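Local coordinates for peptidoglycan glycosyltransferase (Atopobium parvulum, PDB 4OVD), which belongs to the penicillin-binding proteins, joining a dimerisation domain to a transpeptidase-family domain built around a five-stranded antiparallel sheet, at residues 289-294 and 494-499; 392-397 and 412-417; 467-472 and 486-491; 477-482 and 542-547. All coordinates share one frame; numbering follows the deposited sequence.

Contact 1 of 4, residues 289-294 and 494-499; sequences SIYEPG and GQQVVE
E292 and Q495 exchange two backbone hydrogen bonds, an isolated antiparallel hydrogen-bonded pair that ties the loop 289-294 to the end of strand 487-495. E292 N lies 3.0 Å from Q495 O and Q495 N lies 2.9 Å from E292 O. This end is tight. G494 slides in until its CA is 3.2 Å from E292 O, and G294 faces it with 4.1 Å between the CA atoms of G294 and G494, a closeness made possible by the lack of side chains. Y291 presents a ring edge to Q495 O and meets the ring of F418. The extended chain of E292, with CG anti to the backbone N (chi1 -173°), runs alongside that of Q495; its carboxylate is held by Y504 OH and G413 N.

Toward E499 the two chains part. Here a water spans the gap, donating to I290 O at 2.7 Å and accepting from V497 N at 3.0 Å. V497 rests CG1 against the E292 backbone, while its CG2 meets I290 CG1 at 3.9 Å, the two side chains at about a right angle. E499, beyond, is exposed. The loop runs directly into the SxxK motif and the strand carries KTG, so the pairing probably lies beside the active-site cleft, as in other penicillin-binding proteins of the transpeptidase fold.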
# COMPACT_ATOMS: atom_id res chain seq x y z
N SER A 289 6.65 6.19 5.02
CA SER A 289 7.74 5.48 5.71
C SER A 289 8.23 4.35 4.79
O SER A 289 7.47 3.84 3.94
CB SER A 289 7.24 4.88 7.04
OG SER A 289 6.71 5.91 7.82
N ILE A 290 9.48 3.97 4.94
CA ILE A 290 10.09 2.94 4.11
C ILE A 290 10.55 1.81 5.00
O ILE A 290 10.87 2.01 6.19
CB ILE A 290 11.25 3.42 3.26
CG1 ILE A 290 12.44 3.85 4.11
CG2 ILE A 290 10.81 4.59 2.34
CD1 ILE A 290 13.61 4.30 3.20
N TYR A 291 10.49 0.62 4.41
CA TYR A 291 10.78 -0.61 5.09
C TYR A 291 11.46 -1.53 4.11
O TYR A 291 11.33 -1.32 2.89
CB TYR A 291 9.45 -1.30 5.46
CG TYR A 291 8.62 -0.49 6.40
CD1 TYR A 291 8.86 -0.52 7.78
CD2 TYR A 291 7.62 0.32 5.94
CE1 TYR A 291 8.14 0.28 8.65
CE2 TYR A 291 6.88 1.13 6.80
CZ TYR A 291 7.13 1.09 8.15
OH TYR A 291 6.40 1.92 8.98
N GLU A 292 12.15 -2.54 4.62
CA GLU A 292 12.69 -3.62 3.76
C GLU A 292 11.44 -4.49 3.61
O GLU A 292 10.91 -4.95 4.60
CB GLU A 292 13.83 -4.34 4.44
CG GLU A 292 14.48 -5.29 3.54
CD GLU A 292 15.69 -5.92 4.16
OE1 GLU A 292 15.52 -6.80 5.03
OE2 GLU A 292 16.77 -5.61 3.67
N PRO A 293 10.94 -4.63 2.37
CA PRO A 293 9.67 -5.28 2.14
C PRO A 293 9.66 -6.73 2.47
O PRO A 293 8.64 -7.21 2.95
CB PRO A 293 9.39 -5.01 0.65
CG PRO A 293 10.71 -4.78 0.05
CD PRO A 293 11.51 -4.10 1.11
N GLY A 294 10.76 -7.44 2.27
CA GLY A 294 10.67 -8.83 2.63
C GLY A 294 9.83 -9.66 1.65
O GLY A 294 9.58 -9.26 0.49
N GLY A 494 8.96 -8.44 6.77
CA GLY A 494 9.85 -7.39 6.38
C GLY A 494 10.61 -6.80 7.58
O GLY A 494 10.61 -7.37 8.66
N GLN A 495 11.35 -5.72 7.38
CA GLN A 495 12.08 -5.17 8.49
C GLN A 495 12.06 -3.67 8.56
O GLN A 495 11.98 -2.95 7.55
CB GLN A 495 13.54 -5.53 8.38
CG GLN A 495 13.93 -6.98 8.35
CD GLN A 495 14.09 -7.58 9.70
OE1 GLN A 495 14.32 -6.90 10.72
NE2 GLN A 495 13.97 -8.88 9.73
N GLN A 496 12.19 -3.18 9.77
CA GLN A 496 12.36 -1.77 9.99
C GLN A 496 13.78 -1.37 9.55
O GLN A 496 14.74 -2.14 9.58
CB GLN A 496 12.16 -1.44 11.46
CG GLN A 496 10.70 -1.63 11.79
CD GLN A 496 10.27 -0.81 12.94
OE1 GLN A 496 10.92 -0.81 14.01
NE2 GLN A 496 9.19 -0.06 12.73
N VAL A 497 13.92 -0.14 9.13
CA VAL A 497 15.23 0.33 8.65
C VAL A 497 15.53 1.72 9.12
O VAL A 497 14.64 2.40 9.62
CB VAL A 497 15.25 0.37 7.10
CG1 VAL A 497 14.91 -1.02 6.54
CG2 VAL A 497 14.32 1.41 6.52
N VAL A 498 16.79 2.15 9.01
CA VAL A 498 17.18 3.50 9.31
C VAL A 498 16.55 4.27 8.14
O VAL A 498 16.89 4.00 6.96
CB VAL A 498 18.69 3.63 9.30
CG1 VAL A 498 19.11 5.08 9.44
CG2 VAL A 498 19.27 2.73 10.38
N GLU A 499 15.67 5.21 8.46
CA GLU A 499 14.88 5.89 7.44
C GLU A 499 15.63 6.58 6.29
O GLU A 499 15.26 6.45 5.15
CB GLU A 499 13.86 6.84 8.07
CG GLU A 499 14.43 8.04 8.78
CD GLU A 499 13.35 8.93 9.38
OE1 GLU A 499 12.39 9.29 8.65
OE2 GLU A 499 13.49 9.28 10.59
O HOH W 1 11.42 1.43 8.79

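Contact 2 of 4, residues 392-397 and 412-417; sequences GIVRSL and QGLAIP
I393 and A415 face each other across a single antiparallel beta bridge of the hydrogen-bonded kind, which closes the loop carrying helix 404-408 in the transpeptidase domain. Neither segment is a regular strand. I393 N donates to A415 O at 2.7 Å. The return bond, A415 N to I393 O, is longer at 3.2 Å. The CA of L414 also approaches I393 O as a CA-H...O contact, and a water donates to that same oxygen, so it serves several partners. On the far side of 412-417, I416 N bonds to Y291 O, which leaves this segment sandwiched between two others.

G392 slips in close, its CA 3.2 Å from A415 O and facing I416, at backbone angles (phi 88°) that suit glycine. Among the side chains V394 does most of the work. Its CG1 is anti to the backbone N (chi1 -179°), which leaves CG2 beside that nitrogen and pressed on I416 CG2 at 3.5 Å, the two side chains meeting at a slant. The same CG2 reaches L414 CB at 4.2 Å, and M408 of helix 404-408 packs on both V394 and L414. Past the bridge the segments diverge and water fills in: G413 O accepts from two waters, one of which also donates to I393 O, while the other accepts from R395 N at 2.9 Å.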
# COMPACT_ATOMS: atom_id res chain seq x y z
N GLY A 392 11.91 5.80 -1.81
CA GLY A 392 12.57 4.60 -1.40
C GLY A 392 14.01 4.62 -1.85
O GLY A 392 14.45 5.56 -2.54
N ILE A 393 14.75 3.61 -1.44
CA ILE A 393 16.17 3.49 -1.67
C ILE A 393 16.37 2.16 -2.29
O ILE A 393 16.38 1.13 -1.62
CB ILE A 393 16.93 3.62 -0.33
CG1 ILE A 393 16.62 5.00 0.32
CG2 ILE A 393 18.43 3.51 -0.59
CD1 ILE A 393 17.02 5.12 1.78
N VAL A 394 16.58 2.20 -3.58
CA VAL A 394 16.67 1.00 -4.41
C VAL A 394 17.85 1.20 -5.34
O VAL A 394 17.94 2.22 -6.05
CB VAL A 394 15.37 0.86 -5.23
CG1 VAL A 394 15.39 -0.40 -6.09
CG2 VAL A 394 14.11 0.88 -4.33
N ARG A 395 18.78 0.26 -5.31
CA ARG A 395 19.96 0.35 -6.13
C ARG A 395 19.59 0.19 -7.59
O ARG A 395 18.73 -0.61 -7.91
CB ARG A 395 20.93 -0.78 -5.80
CG ARG A 395 21.73 -0.55 -4.56
CD ARG A 395 22.46 -1.81 -4.18
NE ARG A 395 23.18 -1.60 -2.94
CZ ARG A 395 24.50 -1.66 -2.81
NH1 ARG A 395 25.26 -2.01 -3.84
NH2 ARG A 395 25.05 -1.43 -1.63
N SER A 396 20.20 0.98 -8.47
CA SER A 396 19.99 0.81 -9.92
C SER A 396 20.95 -0.32 -10.37
O SER A 396 21.85 -0.75 -9.63
CB SER A 396 20.32 2.08 -10.66
OG SER A 396 21.66 2.39 -10.34
N LEU A 397 20.71 -0.88 -11.54
CA LEU A 397 21.50 -2.00 -12.05
C LEU A 397 23.00 -1.76 -11.96
O LEU A 397 23.71 -2.61 -11.44
CB LEU A 397 21.16 -2.30 -13.51
CG LEU A 397 22.03 -3.38 -14.15
CD1 LEU A 397 21.88 -4.68 -13.37
CD2 LEU A 397 21.68 -3.54 -15.62
N GLN A 412 15.02 -8.26 0.19
CA GLN A 412 16.05 -7.69 1.06
C GLN A 412 16.97 -6.85 0.23
O GLN A 412 17.09 -7.04 -0.97
CB GLN A 412 16.78 -8.75 1.86
CG GLN A 412 15.75 -9.44 2.78
CD GLN A 412 16.38 -10.33 3.87
OE1 GLN A 412 17.58 -10.32 4.08
NE2 GLN A 412 15.55 -11.13 4.52
N GLY A 413 17.63 -5.91 0.89
CA GLY A 413 18.57 -5.00 0.20
C GLY A 413 17.97 -3.78 -0.50
O GLY A 413 18.63 -3.18 -1.33
N LEU A 414 16.71 -3.47 -0.21
CA LEU A 414 16.05 -2.27 -0.68
C LEU A 414 15.07 -1.86 0.40
O LEU A 414 14.65 -2.67 1.17
CB LEU A 414 15.26 -2.44 -1.96
CG LEU A 414 14.35 -3.61 -2.36
CD1 LEU A 414 14.02 -4.68 -1.38
CD2 LEU A 414 13.19 -3.24 -3.27
N ALA A 415 14.65 -0.62 0.36
CA ALA A 415 13.70 -0.13 1.33
C ALA A 415 12.78 0.78 0.57
O ALA A 415 13.22 1.81 -0.07
CB ALA A 415 14.45 0.62 2.40
N ILE A 416 11.49 0.48 0.70
CA ILE A 416 10.46 1.20 0.01
C ILE A 416 9.21 1.31 0.84
O ILE A 416 9.02 0.54 1.76
CB ILE A 416 10.11 0.46 -1.31
CG1 ILE A 416 9.62 -0.94 -1.00
CG2 ILE A 416 11.30 0.53 -2.25
CD1 ILE A 416 9.38 -1.88 -2.19
N PRO A 417 8.36 2.26 0.51
CA PRO A 417 7.10 2.35 1.21
C PRO A 417 6.25 1.24 0.67
O PRO A 417 6.35 0.92 -0.53
CB PRO A 417 6.54 3.71 0.75
CG PRO A 417 7.19 3.97 -0.55
CD PRO A 417 8.53 3.34 -0.48
O HOH W 2 18.70 -0.75 -1.92
O HOH W 3 18.35 -2.18 -3.80

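Contact 3 of 4, residues 467-472 and 486-491; sequences MMTTVV and TVAGKT
M468 O accepts G489 N from strand 487-495, a hydrogen bond of 3.0 Å that joins helix 458-474 to the strand bearing the KTG motif of penicillin-binding proteins. The donor stands 58° out of the carbonyl plane, and the CA of A488 adds a CA-H...O contact to the same oxygen. Within the helix, V472 N bonds weakly to T469 O rather than to M468 O. The short segment axes run 5.5 Å apart at 75°, so the helix lies steeply across the strand.

At G489 the packing is close. V471 CB comes to 3.2 Å from G489 O, and V472 CG2 lies 3.6 Å from G489 N, while that valine crosses V487 at about a right angle. M468, a selenomethionine in this model, bends at chi3 (67°), which carries the methyl CE to 3.6 Å from G489 CA; its CB meets A488 CB. T469 OG1 comes alongside A488 CB, though its hydrogen bond goes to L465 O.

K490 and T491, of the KTG motif, follow directly. V471 CG2 brushes K490 CD, and K490 NZ bonds S351 OG and donates to T491 O at 2.9 Å.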
# COMPACT_ATOMS: atom_id res chain seq x y z
N MSE A 467 -0.87 -18.73 -8.40
CA MSE A 467 0.05 -19.07 -7.35
C MSE A 467 -0.32 -18.38 -6.06
O MSE A 467 -0.22 -18.98 -5.02
CB MSE A 467 1.51 -18.81 -7.64
CG MSE A 467 1.94 -19.61 -8.84
SE MSE A 467 3.84 -19.41 -9.25
CE MSE A 467 3.83 -17.63 -10.10
N MSE A 468 -0.82 -17.15 -6.12
CA MSE A 468 -1.20 -16.42 -4.90
C MSE A 468 -2.40 -17.08 -4.29
O MSE A 468 -2.62 -16.96 -3.10
CB MSE A 468 -1.47 -15.00 -5.22
CG MSE A 468 -0.13 -14.36 -5.52
SE MSE A 468 -0.58 -12.57 -6.24
CE MSE A 468 -1.35 -11.70 -4.67
N THR A 469 -3.22 -17.75 -5.10
CA THR A 469 -4.34 -18.49 -4.59
C THR A 469 -3.85 -19.73 -3.79
O THR A 469 -4.44 -20.04 -2.75
CB THR A 469 -5.28 -18.90 -5.73
OG1 THR A 469 -5.69 -17.68 -6.35
CG2 THR A 469 -6.52 -19.68 -5.23
N THR A 470 -2.79 -20.38 -4.26
CA THR A 470 -2.18 -21.54 -3.59
C THR A 470 -1.65 -21.11 -2.26
O THR A 470 -1.77 -21.84 -1.29
CB THR A 470 -1.02 -22.09 -4.43
OG1 THR A 470 -1.56 -22.68 -5.61
CG2 THR A 470 -0.27 -23.18 -3.74
N VAL A 471 -1.12 -19.90 -2.19
CA VAL A 471 -0.58 -19.37 -0.92
C VAL A 471 -1.66 -19.37 0.15
O VAL A 471 -1.41 -19.68 1.30
CB VAL A 471 -0.01 -17.93 -1.05
CG1 VAL A 471 0.35 -17.33 0.35
CG2 VAL A 471 1.26 -17.96 -1.92
N VAL A 472 -2.85 -18.98 -0.23
CA VAL A 472 -3.93 -18.81 0.69
C VAL A 472 -4.64 -20.12 0.91
O VAL A 472 -5.13 -20.38 1.98
CB VAL A 472 -4.90 -17.71 0.22
CG1 VAL A 472 -6.11 -17.66 1.08
CG2 VAL A 472 -4.23 -16.36 0.31
N THR A 486 -12.91 -15.98 -3.08
CA THR A 486 -11.60 -16.46 -3.53
C THR A 486 -10.64 -15.39 -3.09
O THR A 486 -10.95 -14.26 -3.23
CB THR A 486 -11.50 -16.59 -5.05
OG1 THR A 486 -12.37 -17.62 -5.49
CG2 THR A 486 -10.09 -16.94 -5.44
N VAL A 487 -9.53 -15.76 -2.46
CA VAL A 487 -8.51 -14.80 -2.00
C VAL A 487 -7.17 -15.27 -2.54
O VAL A 487 -6.79 -16.41 -2.35
CB VAL A 487 -8.46 -14.73 -0.47
CG1 VAL A 487 -7.32 -13.85 0.07
CG2 VAL A 487 -9.79 -14.26 0.03
N ALA A 488 -6.52 -14.40 -3.30
CA ALA A 488 -5.20 -14.66 -3.80
C ALA A 488 -4.32 -13.68 -2.99
O ALA A 488 -4.62 -12.50 -2.93
CB ALA A 488 -5.13 -14.32 -5.26
N GLY A 489 -3.30 -14.15 -2.32
CA GLY A 489 -2.50 -13.25 -1.58
C GLY A 489 -1.13 -13.77 -1.21
O GLY A 489 -0.75 -14.86 -1.59
N LYS A 490 -0.42 -12.96 -0.41
CA LYS A 490 0.90 -13.30 -0.00
C LYS A 490 1.24 -12.65 1.36
O LYS A 490 0.92 -11.48 1.56
CB LYS A 490 1.91 -12.78 -1.04
CG LYS A 490 3.33 -13.15 -0.68
CD LYS A 490 3.62 -14.62 -0.89
CE LYS A 490 5.08 -15.01 -0.60
NZ LYS A 490 5.27 -15.02 0.86
N THR A 491 1.85 -13.45 2.24
CA THR A 491 2.35 -13.00 3.51
C THR A 491 3.76 -12.46 3.32
O THR A 491 4.44 -12.74 2.37
CB THR A 491 2.44 -14.15 4.49
OG1 THR A 491 3.10 -15.26 3.87
CG2 THR A 491 1.04 -14.59 4.94

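Contact 4 of 4, residues 477-482 and 542-547; sequences GVRAGI and AAVVFS
The C-terminal helix 542-556, which packs against the antiparallel sheet of the penicillin-binding transpeptidase fold, receives the 3-10 turn 478-480 where A480 docks on A543 and F546. A480 CB settles 4.0 Å from A543 CB and 3.8 Å from F546 CD1, and the A480 CA makes a CA-H...O contact with A543 O. F546 offers its ring edge to A480 O, 3.6 Å from CE1, and stands edge-to-face with F514 of strand 510-518. I482 comes across that phenylalanine at about a right angle, its CD1 touching CE1, and lays CG1 beside S547 O.

At the exposed side R479 folds over V544. A bend at chi3 (68°) swings the guanidinium so that V544 CG2 sits over the centre of one face, with CZ at 3.4 Å from that methyl. One face of the guanidinium thus rests on an apolar group while NH1 hydrogen-bonds Q540 OE1.

S547 sits against the turn's carbonyls, its CB close to R479 O and G481 O. Its hydroxyl, placed between the backbone N and the carbonyl carbon (chi1 56°), turns back on its own helix, where S547 OG donates to V544 O at 2.7 Å.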
# COMPACT_ATOMS: atom_id res chain seq x y z
N GLY A 477 -0.76 -18.38 3.83
CA GLY A 477 -1.81 -17.40 3.87
C GLY A 477 -3.16 -17.99 4.23
O GLY A 477 -4.15 -17.32 4.12
N VAL A 478 -3.18 -19.22 4.70
CA VAL A 478 -4.44 -19.89 4.95
C VAL A 478 -5.39 -19.15 5.89
O VAL A 478 -6.58 -19.09 5.60
CB VAL A 478 -4.18 -21.40 5.31
CG1 VAL A 478 -3.53 -21.57 6.70
CG2 VAL A 478 -5.43 -22.21 5.22
N ARG A 479 -4.89 -18.43 6.90
CA ARG A 479 -5.85 -17.70 7.76
C ARG A 479 -6.42 -16.46 7.11
O ARG A 479 -7.30 -15.81 7.69
CB ARG A 479 -5.20 -17.32 9.09
CG ARG A 479 -4.75 -18.62 9.75
CD ARG A 479 -4.43 -18.42 11.17
NE ARG A 479 -5.63 -18.10 11.91
CZ ARG A 479 -5.61 -17.77 13.19
NH1 ARG A 479 -4.46 -17.74 13.85
NH2 ARG A 479 -6.73 -17.44 13.80
N ALA A 480 -5.88 -16.06 5.97
CA ALA A 480 -6.45 -14.91 5.25
C ALA A 480 -7.67 -15.36 4.48
O ALA A 480 -8.43 -14.53 3.98
CB ALA A 480 -5.44 -14.29 4.32
N GLY A 481 -7.90 -16.66 4.35
CA GLY A 481 -9.10 -17.13 3.64
C GLY A 481 -10.40 -16.60 4.21
O GLY A 481 -10.51 -16.34 5.38
N ILE A 482 -11.40 -16.40 3.35
CA ILE A 482 -12.68 -15.88 3.79
C ILE A 482 -13.75 -16.76 3.16
O ILE A 482 -13.84 -16.88 1.91
CB ILE A 482 -12.96 -14.43 3.32
CG1 ILE A 482 -11.82 -13.46 3.74
CG2 ILE A 482 -14.29 -13.97 3.88
CD1 ILE A 482 -11.84 -12.16 2.96
N ALA A 542 -1.08 -10.63 10.46
CA ALA A 542 -1.59 -9.81 9.44
C ALA A 542 -2.62 -10.53 8.59
O ALA A 542 -3.58 -9.90 8.11
CB ALA A 542 -0.43 -9.34 8.60
N ALA A 543 -2.41 -11.80 8.33
CA ALA A 543 -3.35 -12.57 7.53
C ALA A 543 -4.69 -12.68 8.25
O ALA A 543 -5.73 -12.65 7.62
CB ALA A 543 -2.81 -13.97 7.25
N VAL A 544 -4.66 -12.78 9.57
CA VAL A 544 -5.90 -12.88 10.38
C VAL A 544 -6.69 -11.58 10.33
O VAL A 544 -7.92 -11.58 10.14
CB VAL A 544 -5.59 -13.26 11.84
CG1 VAL A 544 -6.83 -13.18 12.72
CG2 VAL A 544 -5.01 -14.65 11.91
N VAL A 545 -5.98 -10.46 10.44
CA VAL A 545 -6.60 -9.17 10.36
C VAL A 545 -7.22 -8.99 8.98
O VAL A 545 -8.33 -8.50 8.85
CB VAL A 545 -5.57 -8.03 10.62
CG1 VAL A 545 -6.20 -6.68 10.41
CG2 VAL A 545 -4.99 -8.14 12.02
N PHE A 546 -6.52 -9.39 7.94
CA PHE A 546 -7.06 -9.28 6.58
C PHE A 546 -8.40 -10.01 6.42
O PHE A 546 -9.35 -9.48 5.79
CB PHE A 546 -6.07 -9.83 5.56
CG PHE A 546 -6.64 -10.01 4.16
CD1 PHE A 546 -7.48 -11.07 3.87
CD2 PHE A 546 -6.29 -9.15 3.11
CE1 PHE A 546 -7.98 -11.26 2.60
CE2 PHE A 546 -6.77 -9.34 1.82
CZ PHE A 546 -7.61 -10.41 1.56
N SER A 547 -8.48 -11.24 6.92
CA SER A 547 -9.71 -12.01 6.75
C SER A 547 -10.92 -11.28 7.28
O SER A 547 -11.95 -11.28 6.62
CB SER A 547 -9.67 -13.45 7.34
OG SER A 547 -9.33 -13.46 8.72

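In the fold
All four contacts lie in the transpeptidase domain and form two clusters. Contacts 1 and 2 have centres about 10 Å apart and touch through the Y291-I416 and E292-G413 pairs; contacts 3 and 4 are also about 10 Å apart, touching at V471-G477 and V487-F546. Between clusters the centres are some 22 to 28 Å apart. Strand 487-495, an outermost strand of the five-stranded sheet, spans the gap: contact 3 uses its beginning and middle, contact 1 its end. Along the chain contact 1 encloses contacts 2 and 3, and contact 4 crosses both 1 and 3. Contact 2 is tied to this strand through loop 289-294, while helix 458-474 lies on the strand and helix 542-556 on the sheet.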